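Local coordinates for protein-arginine-phosphatase (Bacillus subtilis subsp. subtilis, PDB 4KK3) that removes phosphate from phosphoarginine residues of many proteins, counteracting the arginine kinase McsB and restoring DNA binding by the repressor CtsR, at residues 21-24 against 25-29. Sequence-based numbering, arbitrary orientation.
Sequences FKSI and AEREG
The F21 ring offers one face to the methyl of A25, one helical turn further on, with CE2 of F21 4.4 Å from CB of A25. On the solvent side of the same turn, the guanidinium of R27 carries the hydroxyl OG of S23 over one face, offset toward the rim and 4.2 Å from CZ of R27. That group folds back over S23 because the arginine chain bends at chi2 (-85°), and NH1 of R27 also reaches OE2 of E26 in a salt bridge of 3.4 Å. CG of R27 and CG of E26 both press on the carbonyl oxygen of S23, the former at 3.1 Å. Beneath the side chains run four i to i+4 bonds: A25 N to F21 O (2.7 Å), E26 N to K22 O, R27 N to S23 O and E28 N to I24 O. The last has an N-H...O angle of 160°. The carbonyl of I24 takes a second, weak bond from R27 N. Away from solvent, F21 and I24 pack on helix 124-145; K143, near the end of that helix, and K146, just beyond it, form salt bridges with OE1 and OE2 of E28 respectively. G29 is the first residue to leave helical backbone angles, with positive phi (79°). The whole is the amphipathic C-terminal end of helix 13-28, the crossover helix of the beta-alpha-beta unit joining parallel strands 2-7 and 33-38 in the low molecular weight phosphatase fold.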
ATOM      1  N   PHE A  21       3.923   0.693  -6.983  1.00 16.90           N
ATOM      2  CA  PHE A  21       4.790  -0.477  -6.814  1.00 18.72           C
ATOM      3  C   PHE A  21       4.725  -1.486  -7.971  1.00 20.94           C
ATOM      4  O   PHE A  21       5.742  -2.090  -8.335  1.00 22.71           O
ATOM      5  CB  PHE A  21       4.531  -1.174  -5.480  1.00 18.93           C
ATOM      6  CG  PHE A  21       5.566  -2.199  -5.139  1.00 20.54           C
ATOM      7  CD1 PHE A  21       6.876  -1.814  -4.896  1.00 20.33           C
ATOM      8  CD2 PHE A  21       5.233  -3.537  -5.059  1.00 25.73           C
ATOM      9  CE1 PHE A  21       7.850  -2.768  -4.586  1.00 21.55           C
ATOM     10  CE2 PHE A  21       6.205  -4.492  -4.747  1.00 24.40           C
ATOM     11  CZ  PHE A  21       7.502  -4.096  -4.515  1.00 24.62           C
ATOM     12  N   LYS A  22       3.541  -1.682  -8.541  1.00 20.22           N
ATOM     13  CA  LYS A  22       3.418  -2.585  -9.688  1.00 23.17           C
ATOM     14  C   LYS A  22       4.300  -2.104 -10.833  1.00 26.83           C
ATOM     15  O   LYS A  22       4.966  -2.904 -11.494  1.00 26.28           O
ATOM     16  CB  LYS A  22       1.968  -2.690 -10.152  1.00 24.24           C
ATOM     17  CG  LYS A  22       1.098  -3.602  -9.295  1.00 25.69           C
ATOM     18  CD  LYS A  22      -0.363  -3.442  -9.680  1.00 34.20           C
ATOM     19  CE  LYS A  22      -1.238  -4.531  -9.093  1.00 41.97           C
ATOM     20  NZ  LYS A  22      -2.676  -4.283  -9.423  1.00 44.63           N
ATOM     21  N   SER A  23       4.313  -0.792 -11.048  1.00 26.76           N
ATOM     22  CA  SER A  23       5.127  -0.198 -12.105  1.00 24.48           C
ATOM     23  C   SER A  23       6.616  -0.382 -11.844  1.00 27.13           C
ATOM     24  O   SER A  23       7.362  -0.821 -12.725  1.00 25.62           O
ATOM     25  CB  SER A  23       4.818   1.294 -12.239  1.00 28.81           C
ATOM     26  OG  SER A  23       5.577   1.862 -13.293  1.00 33.70           O
ATOM     27  N   ILE A  24       7.033  -0.028 -10.629  1.00 25.35           N
ATOM     28  CA  ILE A  24       8.415  -0.157 -10.176  1.00 26.13           C
ATOM     29  C   ILE A  24       8.877  -1.608 -10.251  1.00 25.86           C
ATOM     30  O   ILE A  24       9.965  -1.901 -10.758  1.00 29.71           O
ATOM     31  CB  ILE A  24       8.549   0.336  -8.708  1.00 19.41           C
ATOM     32  CG1 ILE A  24       8.534   1.858  -8.642  1.00 18.95           C
ATOM     33  CG2 ILE A  24       9.835  -0.180  -8.082  1.00 26.29           C
ATOM     34  CD1 ILE A  24       8.254   2.385  -7.241  1.00 23.32           C
ATOM     35  N   ALA A  25       8.033  -2.516  -9.758  1.00 22.57           N
ATOM     36  CA  ALA A  25       8.353  -3.941  -9.718  1.00 27.57           C
ATOM     37  C   ALA A  25       8.595  -4.505 -11.106  1.00 32.35           C
ATOM     38  O   ALA A  25       9.522  -5.287 -11.313  1.00 31.76           O
ATOM     39  CB  ALA A  25       7.249  -4.729  -9.019  1.00 31.50           C
ATOM     40  N   GLU A  26       7.762  -4.113 -12.063  1.00 32.12           N
ATOM     41  CA  GLU A  26       7.927  -4.649 -13.412  1.00 38.69           C
ATOM     42  C   GLU A  26       9.188  -4.116 -14.095  1.00 41.22           C
ATOM     43  O   GLU A  26       9.787  -4.805 -14.918  1.00 40.34           O
ATOM     44  CB  GLU A  26       6.673  -4.438 -14.269  1.00 48.76           C
ATOM     45  CG  GLU A  26       6.479  -3.036 -14.808  1.00 57.57           C
ATOM     46  CD  GLU A  26       5.284  -2.941 -15.741  1.00 63.55           C
ATOM     47  OE1 GLU A  26       4.598  -3.969 -15.936  1.00 65.36           O
ATOM     48  OE2 GLU A  26       5.033  -1.841 -16.280  1.00 63.73           O
ATOM     49  N   ARG A  27       9.608  -2.905 -13.740  1.00 39.16           N
ATOM     50  CA  ARG A  27      10.841  -2.347 -14.300  1.00 40.16           C
ATOM     51  C   ARG A  27      12.059  -3.032 -13.689  1.00 41.11           C
ATOM     52  O   ARG A  27      13.024  -3.354 -14.384  1.00 41.47           O
ATOM     53  CB  ARG A  27      10.927  -0.844 -14.045  1.00 43.33           C
ATOM     54  CG  ARG A  27       9.749  -0.039 -14.561  1.00 52.18           C
ATOM     55  CD  ARG A  27       9.894   0.331 -16.021  1.00 59.08           C
ATOM     56  NE  ARG A  27       9.206   1.586 -16.317  1.00 66.01           N
ATOM     57  CZ  ARG A  27       7.962   1.678 -16.779  1.00 69.77           C
ATOM     58  NH1 ARG A  27       7.251   0.582 -17.010  1.00 71.66           N
ATOM     59  NH2 ARG A  27       7.430   2.867 -17.013  1.00 70.29           N
ATOM     60  N   GLU A  28      12.002  -3.247 -12.379  1.00 40.39           N
ATOM     61  CA  GLU A  28      13.085  -3.873 -11.627  1.00 45.45           C
ATOM     62  C   GLU A  28      13.148  -5.371 -11.919  1.00 45.64           C
ATOM     63  O   GLU A  28      14.108  -6.051 -11.555  1.00 46.20           O
ATOM     64  CB  GLU A  28      12.879  -3.624 -10.126  1.00 45.57           C
ATOM     65  CG  GLU A  28      14.004  -4.100  -9.213  1.00 59.64           C
ATOM     66  CD  GLU A  28      15.296  -3.324  -9.400  1.00 69.97           C
ATOM     67  OE1 GLU A  28      15.231  -2.148  -9.821  1.00 72.50           O
ATOM     68  OE2 GLU A  28      16.376  -3.894  -9.126  1.00 72.30           O
ATOM     69  N   GLY A  29      12.122  -5.883 -12.587  1.00 44.65           N
ATOM     70  CA  GLY A  29      12.075  -7.291 -12.928  1.00 42.80           C
ATOM     71  C   GLY A  29      11.659  -8.137 -11.745  1.00 44.38           C
ATOM     72  O   GLY A  29      11.986  -9.321 -11.668  1.00 47.91           O
TER